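Local coordinates for mandelate racemase/muconate lactonizing protein (Thermobispora bispora, PDB 3VC5) that probably catalyses the magnesium-dependent dehydration of D-glucarate to 5-dehydro-4-deoxy-D-glucarate, as a member of the mandelate racemase/muconate lactonizing enzyme family, at residues A[222-227]-A[236-241]; A[259-264]-A[360-365]. All blocks are in the same frame, centred on the assembly; numbering follows the deposited sequence.

Interaction 1: residues A[222-227]-A[236-241]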
ATOM      1  N   GLU A 222      -6.793 -28.778  26.385  1.00 33.81           N
ATOM      2  CA  GLU A 222      -5.872 -29.462  27.288  1.00 36.18           C
ATOM      3  C   GLU A 222      -4.435 -29.409  26.764  1.00 37.57           C
ATOM      4  O   GLU A 222      -3.494 -29.176  27.540  1.00 35.13           O
ATOM      5  CB  GLU A 222      -6.263 -30.930  27.459  1.00 44.84           C
ATOM      6  CG  GLU A 222      -7.434 -31.202  28.361  1.00 63.40           C
ATOM      7  CD  GLU A 222      -7.620 -32.690  28.567  1.00 86.54           C
ATOM      8  OE1 GLU A 222      -6.597 -33.389  28.747  1.00 87.87           O
ATOM      9  OE2 GLU A 222      -8.776 -33.161  28.542  1.00 91.08           O
ATOM     10  N   ALA A 223      -4.272 -29.647  25.453  1.00 34.34           N
ATOM     11  CA  ALA A 223      -2.954 -29.595  24.812  1.00 33.44           C
ATOM     12  C   ALA A 223      -2.363 -28.187  24.909  1.00 33.91           C
ATOM     13  O   ALA A 223      -1.172 -28.005  25.190  1.00 33.27           O
ATOM     14  CB  ALA A 223      -3.060 -30.003  23.366  1.00 31.96           C
ATOM     15  N   ILE A 224      -3.190 -27.182  24.638  1.00 31.12           N
ATOM     16  CA  ILE A 224      -2.744 -25.795  24.803  1.00 30.81           C
ATOM     17  C   ILE A 224      -2.274 -25.531  26.236  1.00 32.43           C
ATOM     18  O   ILE A 224      -1.224 -24.923  26.459  1.00 34.68           O
ATOM     19  CB  ILE A 224      -3.860 -24.788  24.426  1.00 30.38           C
ATOM     20  CG1 ILE A 224      -4.032 -24.734  22.904  1.00 29.65           C
ATOM     21  CG2 ILE A 224      -3.543 -23.403  24.986  1.00 32.33           C
ATOM     22  CD1 ILE A 224      -2.790 -24.234  22.147  1.00 30.28           C
ATOM     23  N   GLN A 225      -3.037 -25.990  27.220  1.00 33.75           N
ATOM     24  CA  GLN A 225      -2.620 -25.796  28.597  1.00 36.81           C
ATOM     25  C   GLN A 225      -1.314 -26.510  28.925  1.00 34.89           C
ATOM     26  O   GLN A 225      -0.478 -25.997  29.676  1.00 38.83           O
ATOM     27  CB  GLN A 225      -3.730 -26.256  29.538  1.00 39.06           C
ATOM     28  CG  GLN A 225      -4.799 -25.220  29.732  1.00 49.28           C
ATOM     29  CD  GLN A 225      -4.318 -24.086  30.628  1.00 71.87           C
ATOM     30  OE1 GLN A 225      -5.009 -23.081  30.795  1.00 77.73           O
ATOM     31  NE2 GLN A 225      -3.125 -24.246  31.209  1.00 75.61           N
ATOM     32  N   ALA A 226      -1.150 -27.704  28.377  1.00 34.27           N
ATOM     33  CA  ALA A 226       0.083 -28.456  28.576  1.00 35.31           C
ATOM     34  C   ALA A 226       1.272 -27.741  27.951  1.00 38.19           C
ATOM     35  O   ALA A 226       2.397 -27.814  28.476  1.00 40.40           O
ATOM     36  CB  ALA A 226      -0.054 -29.860  27.993  1.00 38.22           C
ATOM     37  N   LEU A 227       1.042 -27.097  26.803  1.00 36.78           N
ATOM     38  CA  LEU A 227       2.089 -26.328  26.147  1.00 33.56           C
ATOM     39  C   LEU A 227       2.462 -25.113  26.994  1.00 33.59           C
ATOM     40  O   LEU A 227       3.650 -24.797  27.155  1.00 36.41           O
ATOM     41  CB  LEU A 227       1.674 -25.910  24.721  1.00 31.80           C
ATOM     42  CG  LEU A 227       1.561 -27.047  23.696  1.00 33.49           C
ATOM     43  CD1 LEU A 227       0.792 -26.620  22.452  1.00 33.53           C
ATOM     44  CD2 LEU A 227       2.970 -27.575  23.326  1.00 32.00           C
ATOM     45  N   LEU A 236       1.155 -18.475  22.475  1.00 28.54           N
ATOM     46  CA  LEU A 236       0.483 -19.678  21.978  1.00 27.07           C
ATOM     47  C   LEU A 236      -0.697 -19.320  21.107  1.00 28.80           C
ATOM     48  O   LEU A 236      -1.413 -18.367  21.416  1.00 30.52           O
ATOM     49  CB  LEU A 236      -0.047 -20.524  23.140  1.00 28.27           C
ATOM     50  CG  LEU A 236       0.971 -21.005  24.172  1.00 33.72           C
ATOM     51  CD1 LEU A 236       0.281 -21.869  25.220  1.00 36.80           C
ATOM     52  CD2 LEU A 236       2.094 -21.765  23.510  1.00 39.88           C
ATOM     53  N   ARG A 237      -0.911 -20.085  20.031  1.00 26.48           N
ATOM     54  CA  ARG A 237      -2.078 -19.867  19.161  1.00 25.01           C
ATOM     55  C   ARG A 237      -2.757 -21.197  18.964  1.00 23.43           C
ATOM     56  O   ARG A 237      -2.101 -22.217  19.005  1.00 26.41           O
ATOM     57  CB  ARG A 237      -1.623 -19.366  17.778  1.00 25.84           C
ATOM     58  CG  ARG A 237      -0.713 -18.141  17.809  1.00 30.43           C
ATOM     59  CD  ARG A 237       0.252 -18.163  16.588  1.00 30.61           C
ATOM     60  NE  ARG A 237       1.013 -16.943  16.540  1.00 31.82           N
ATOM     61  CZ  ARG A 237       1.799 -16.574  15.538  1.00 33.71           C
ATOM     62  NH1 ARG A 237       2.408 -15.393  15.616  1.00 29.41           N
ATOM     63  NH2 ARG A 237       1.991 -17.380  14.479  1.00 32.71           N
ATOM     64  N   LEU A 238      -4.072 -21.181  18.720  1.00 26.73           N
ATOM     65  CA  LEU A 238      -4.827 -22.391  18.436  1.00 26.11           C
ATOM     66  C   LEU A 238      -5.655 -22.128  17.190  1.00 24.54           C
ATOM     67  O   LEU A 238      -6.305 -21.077  17.106  1.00 25.83           O
ATOM     68  CB  LEU A 238      -5.747 -22.750  19.610  1.00 26.05           C
ATOM     69  CG  LEU A 238      -6.693 -23.957  19.436  1.00 26.69           C
ATOM     70  CD1 LEU A 238      -5.940 -25.249  19.141  1.00 30.29           C
ATOM     71  CD2 LEU A 238      -7.571 -24.128  20.691  1.00 30.64           C
ATOM     72  N   ASP A 239      -5.639 -23.076  16.242  1.00 25.40           N
ATOM     73  CA  ASP A 239      -6.219 -22.858  14.910  1.00 23.89           C
ATOM     74  C   ASP A 239      -7.150 -24.013  14.488  1.00 25.62           C
ATOM     75  O   ASP A 239      -6.709 -24.960  13.846  1.00 24.91           O
ATOM     76  CB  ASP A 239      -5.072 -22.705  13.892  1.00 23.32           C
ATOM     77  CG  ASP A 239      -5.566 -22.518  12.479  1.00 25.36           C
ATOM     78  OD1 ASP A 239      -6.767 -22.190  12.268  1.00 24.75           O
ATOM     79  OD2 ASP A 239      -4.738 -22.705  11.564  1.00 26.06           O
ATOM     80  N   PRO A 240      -8.453 -23.928  14.832  1.00 27.48           N
ATOM     81  CA  PRO A 240      -9.371 -25.003  14.452  1.00 28.02           C
ATOM     82  C   PRO A 240      -9.919 -24.955  13.002  1.00 24.75           C
ATOM     83  O   PRO A 240     -10.734 -25.802  12.642  1.00 25.16           O
ATOM     84  CB  PRO A 240     -10.528 -24.868  15.463  1.00 29.27           C
ATOM     85  CG  PRO A 240     -10.091 -23.868  16.466  1.00 33.32           C
ATOM     86  CD  PRO A 240      -9.057 -23.015  15.820  1.00 28.07           C
ATOM     87  N   ASN A 241      -9.472 -23.997  12.181  1.00 24.17           N
ATOM     88  CA  ASN A 241      -9.955 -23.877  10.803  1.00 24.03           C
ATOM     89  C   ASN A 241     -11.487 -23.974  10.688  1.00 23.22           C
ATOM     90  O   ASN A 241     -12.011 -24.704   9.835  1.00 24.13           O
ATOM     91  CB  ASN A 241      -9.279 -24.884   9.862  1.00 24.55           C
ATOM     92  CG  ASN A 241      -7.857 -24.507   9.530  1.00 25.43           C
ATOM     93  OD1 ASN A 241      -6.909 -25.185   9.965  1.00 26.07           O
ATOM     94  ND2 ASN A 241      -7.679 -23.431   8.739  1.00 23.68           N
TER
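Ile224 lies against the start of strand 236-239, filling the space between helix and strand with both of its branches. The two elements run nearly antiparallel, at 164°, and their axes come within 9.6 Å, a spacing that apolar side chains fill without any hydrogen bond across it. With CG1 beside the backbone N (chi1 -74°), Ile224 sends one arm along the strand and the other past Leu236. Ile224 CD1 reaches the backbone, 3.8 Å from Arg237 O, and the same methyl meets Leu238 CB at 4.2 Å. On the other branch, Ile224 CG2 runs alongside Leu236 CD1 at 4.1 Å. A beta-branched residue suits this place because it can serve two strand positions at once.

Packing is closest at Leu236 CD1, which lies 3.6 Å from Ile224 O, against the helix backbone itself. Leu227 adds a looser touch one turn on, its CB 4.3 Å from Leu236 CD1. Away from the strand the helix is more open: Gln225 starts outward and is partly exposed, and Glu222, about one turn earlier, is exposed. On the strand, Arg237 alternates with the two leucines and starts away from the helix, and its guanidinium pairs with Glu261 and Asp365. Just beyond, Asp239, a magnesium ligand of this protein, accepts from the backbone in an Asx turn, with Asn241 N 3.3 Å from Asp239 OD1.

Helix 217-230 and strand 236-239 are the last two elements of a beta-alpha-beta unit that starts with strand 208-211. Leu210 of that strand packs against Ala223, Ile224 and Leu238, while Leu227 also reaches Ile192 and Ala196 of the neighbouring helix 189-203, giving the layered wall of helices around strands found in the enolase-superfamily barrel.

Interaction 2: residues A[259-264]-A[360-365]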
ATOM      1  N   VAL A 259      -4.228 -17.081  28.000  1.00 39.35           N
ATOM      2  CA  VAL A 259      -3.322 -18.138  27.522  1.00 39.72           C
ATOM      3  C   VAL A 259      -2.914 -17.976  26.045  1.00 38.66           C
ATOM      4  O   VAL A 259      -1.782 -18.308  25.679  1.00 38.13           O
ATOM      5  CB  VAL A 259      -3.910 -19.557  27.776  1.00 35.53           C
ATOM      6  CG1 VAL A 259      -2.913 -20.636  27.397  1.00 42.58           C
ATOM      7  CG2 VAL A 259      -4.321 -19.721  29.238  1.00 40.39           C
ATOM      8  N   LEU A 260      -3.817 -17.470  25.202  1.00 37.73           N
ATOM      9  CA  LEU A 260      -3.554 -17.357  23.742  1.00 32.93           C
ATOM     10  C   LEU A 260      -3.142 -15.948  23.277  1.00 32.95           C
ATOM     11  O   LEU A 260      -3.746 -14.949  23.685  1.00 38.44           O
ATOM     12  CB  LEU A 260      -4.792 -17.809  22.941  1.00 31.80           C
ATOM     13  CG  LEU A 260      -5.258 -19.262  23.101  1.00 31.01           C
ATOM     14  CD1 LEU A 260      -6.563 -19.490  22.348  1.00 32.66           C
ATOM     15  CD2 LEU A 260      -4.190 -20.300  22.675  1.00 31.74           C
ATOM     16  N   GLU A 261      -2.125 -15.878  22.421  1.00 31.63           N
ATOM     17  CA  GLU A 261      -1.770 -14.667  21.677  1.00 32.07           C
ATOM     18  C   GLU A 261      -2.999 -14.289  20.835  1.00 32.36           C
ATOM     19  O   GLU A 261      -3.387 -13.115  20.754  1.00 35.35           O
ATOM     20  CB  GLU A 261      -0.553 -14.947  20.772  1.00 35.02           C
ATOM     21  CG  GLU A 261      -0.086 -13.769  19.931  1.00 34.84           C
ATOM     22  CD  GLU A 261       1.060 -14.127  18.994  1.00 37.00           C
ATOM     23  OE1 GLU A 261       1.272 -15.336  18.719  1.00 38.32           O
ATOM     24  OE2 GLU A 261       1.766 -13.192  18.530  1.00 47.56           O
ATOM     25  N   TYR A 262      -3.602 -15.299  20.202  1.00 28.05           N
ATOM     26  CA  TYR A 262      -4.848 -15.137  19.446  1.00 24.98           C
ATOM     27  C   TYR A 262      -5.513 -16.492  19.189  1.00 25.53           C
ATOM     28  O   TYR A 262      -4.850 -17.549  19.255  1.00 28.36           O
ATOM     29  CB  TYR A 262      -4.655 -14.321  18.141  1.00 26.92           C
ATOM     30  CG  TYR A 262      -3.620 -14.764  17.119  1.00 27.83           C
ATOM     31  CD1 TYR A 262      -2.484 -13.971  16.873  1.00 30.12           C
ATOM     32  CD2 TYR A 262      -3.784 -15.935  16.354  1.00 26.70           C
ATOM     33  CE1 TYR A 262      -1.560 -14.326  15.922  1.00 30.88           C
ATOM     34  CE2 TYR A 262      -2.824 -16.312  15.390  1.00 27.64           C
ATOM     35  CZ  TYR A 262      -1.727 -15.481  15.179  1.00 29.77           C
ATOM     36  OH  TYR A 262      -0.764 -15.790  14.236  1.00 29.44           O
ATOM     37  N   LEU A 263      -6.823 -16.466  18.935  1.00 26.65           N
ATOM     38  CA  LEU A 263      -7.577 -17.670  18.601  1.00 25.04           C
ATOM     39  C   LEU A 263      -7.896 -17.553  17.096  1.00 24.91           C
ATOM     40  O   LEU A 263      -8.584 -16.636  16.671  1.00 25.33           O
ATOM     41  CB  LEU A 263      -8.859 -17.764  19.463  1.00 28.06           C
ATOM     42  CG  LEU A 263      -9.848 -18.898  19.175  1.00 28.13           C
ATOM     43  CD1 LEU A 263      -9.145 -20.275  19.280  1.00 32.61           C
ATOM     44  CD2 LEU A 263     -11.087 -18.824  20.118  1.00 28.99           C
ATOM     45  N   GLU A 264      -7.401 -18.487  16.301  1.00 23.80           N
ATOM     46  CA  GLU A 264      -7.413 -18.347  14.847  1.00 21.52           C
ATOM     47  C   GLU A 264      -8.558 -19.154  14.243  1.00 22.73           C
ATOM     48  O   GLU A 264      -8.641 -20.366  14.448  1.00 25.25           O
ATOM     49  CB  GLU A 264      -6.078 -18.887  14.329  1.00 23.64           C
ATOM     50  CG  GLU A 264      -5.845 -18.706  12.871  1.00 26.22           C
ATOM     51  CD  GLU A 264      -4.443 -19.155  12.496  1.00 29.39           C
ATOM     52  OE1 GLU A 264      -3.514 -18.902  13.276  1.00 30.70           O
ATOM     53  OE2 GLU A 264      -4.275 -19.750  11.428  1.00 31.30           O
ATOM     54  N   ILE A 360       4.132  -6.210  10.118  1.00 32.39           N
ATOM     55  CA  ILE A 360       4.129  -7.648  10.340  1.00 28.33           C
ATOM     56  C   ILE A 360       4.968  -7.851  11.591  1.00 33.89           C
ATOM     57  O   ILE A 360       6.198  -7.955  11.528  1.00 34.22           O
ATOM     58  CB  ILE A 360       4.639  -8.471   9.135  1.00 28.19           C
ATOM     59  CG1 ILE A 360       3.726  -8.228   7.910  1.00 29.88           C
ATOM     60  CG2 ILE A 360       4.695  -9.969   9.541  1.00 32.27           C
ATOM     61  CD1 ILE A 360       4.199  -8.890   6.611  1.00 31.66           C
ATOM     62  N   THR A 361       4.277  -7.886  12.727  1.00 34.54           N
ATOM     63  CA  THR A 361       4.917  -7.832  14.047  1.00 32.79           C
ATOM     64  C   THR A 361       4.721  -9.108  14.869  1.00 32.86           C
ATOM     65  O   THR A 361       5.344  -9.284  15.910  1.00 39.52           O
ATOM     66  CB  THR A 361       4.391  -6.609  14.855  1.00 33.74           C
ATOM     67  OG1 THR A 361       2.959  -6.558  14.761  1.00 39.28           O
ATOM     68  CG2 THR A 361       4.982  -5.321  14.301  1.00 45.99           C
ATOM     69  N   HIS A 362       3.852 -10.002  14.400  1.00 31.82           N
ATOM     70  CA  HIS A 362       3.662 -11.294  15.043  1.00 31.65           C
ATOM     71  C   HIS A 362       4.565 -12.309  14.350  1.00 29.00           C
ATOM     72  O   HIS A 362       4.919 -12.121  13.178  1.00 29.60           O
ATOM     73  CB  HIS A 362       2.190 -11.722  14.936  1.00 30.37           C
ATOM     74  CG  HIS A 362       1.258 -10.857  15.723  1.00 32.52           C
ATOM     75  ND1 HIS A 362       0.916 -11.120  17.035  1.00 35.17           N
ATOM     76  CD2 HIS A 362       0.612  -9.714  15.390  1.00 32.18           C
ATOM     77  CE1 HIS A 362       0.073 -10.192  17.464  1.00 34.66           C
ATOM     78  NE2 HIS A 362      -0.120  -9.321  16.488  1.00 36.52           N
ATOM     79  N   ALA A 363       4.936 -13.381  15.048  1.00 27.41           N
ATOM     80  CA  ALA A 363       5.755 -14.449  14.430  1.00 26.07           C
ATOM     81  C   ALA A 363       5.010 -14.988  13.216  1.00 24.37           C
ATOM     82  O   ALA A 363       3.787 -15.168  13.267  1.00 27.89           O
ATOM     83  CB  ALA A 363       6.023 -15.587  15.420  1.00 29.04           C
ATOM     84  N   CYS A 364       5.718 -15.211  12.108  1.00 23.42           N
ATOM     85  CA  CYS A 364       5.078 -15.795  10.935  1.00 23.25           C
ATOM     86  C   CYS A 364       4.974 -17.301  11.056  1.00 21.31           C
ATOM     87  O   CYS A 364       5.824 -17.958  11.681  1.00 23.56           O
ATOM     88  CB  CYS A 364       5.873 -15.483   9.650  1.00 22.89           C
ATOM     89  SG  CYS A 364       6.054 -13.734   9.243  1.00 27.17           S
ATOM     90  N   ASP A 365       3.970 -17.878  10.391  1.00 22.07           N
ATOM     91  CA  ASP A 365       3.864 -19.342  10.335  1.00 21.27           C
ATOM     92  C   ASP A 365       4.767 -19.894   9.246  1.00 21.64           C
ATOM     93  O   ASP A 365       4.998 -19.232   8.242  1.00 22.37           O
ATOM     94  CB  ASP A 365       2.426 -19.769  10.066  1.00 21.71           C
ATOM     95  CG  ASP A 365       1.515 -19.517  11.254  1.00 22.14           C
ATOM     96  OD1 ASP A 365       2.013 -19.287  12.375  1.00 27.06           O
ATOM     97  OD2 ASP A 365       0.285 -19.477  11.029  1.00 22.23           O
TER
HETATM   98  O   HOH W   1       4.406 -13.699  17.907  1.00 43.40           O
HETATM   99  O   HOH W   2      -0.879 -18.255  13.326  1.00 28.13           O
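Glu261 and His362 face each other with their CA atoms 9.2 Å apart, and the gap widens to 12.2 Å between the CA atoms of Glu264 and Asp365. The touching parts run at 47° to one another, too far apart for backbone pairing, so side chains and water make the join. Glu261 holds CG anti to its N (chi1 180°) and is extended beyond it, which carries the carboxylate across to the imidazole. His362 ND1 donates to Glu261 OE2 over 2.7 Å in an almost straight bond (178°); OE2 lies in the ring plane, whereas the donor comes from above the carboxylate plane. Water 1 gives a second bond to this oxygen and accepts from Ala363 N at 2.9 Å.

Glu261 OE1 makes a salt bridge to Arg237 NE, so one long acid serves two basic partners. With an alanine in its place, His362 ND1 and Arg237 NE would probably both lose their carboxylate partner, though Arg237 would keep Asp365 and the imidazole its NE2 bond to Glu334. Tyr262 turns its edge toward the His362 face, a T-shaped pair with centroids 5.9 Å apart.

Deeper in, Glu264 OE1 and Asp365 OD2 are 4.5 Å apart, like charges that Lys209, in salt bridges with both residues, probably offsets. Water 2 lies between them: it donates to Glu264 OE1 at 2.7 Å and also to Asp365 OD2, and accepts from Tyr262 OH at 2.6 Å. That hydroxyl also bonds Ser336, and Asp365 OD1 takes both Ser165 and Arg237.

In this protein that network backs Glu264 on 262-264, between Asp239 on 236-239 and Asn287 just after 284-286: magnesium ligands at the C-terminal ends of consecutive strands, as in enolase-superfamily barrels.

Overall arrangement
Following the chain from the N terminus, interaction 1 comes first and closes a short loop: eight residues separate 222-227 from 236-241. Interaction 2 then opens at 259-264, closing some 95 residues later at 360-365, with several helices and strands of the barrel in between. The two are therefore in series, neither nested nor crossing. They meet because strands 236-239 and 262-264 are neighbours in the same sheet, and Arg237 of interaction 1 reaches both segments of interaction 2. Interaction 1 joins the outer helix layer to the strands; interaction 2 works within the barrel, bringing the loop before strand 388-390 to its inner side. Each includes one magnesium ligand, Asp239 and Glu264 respectively.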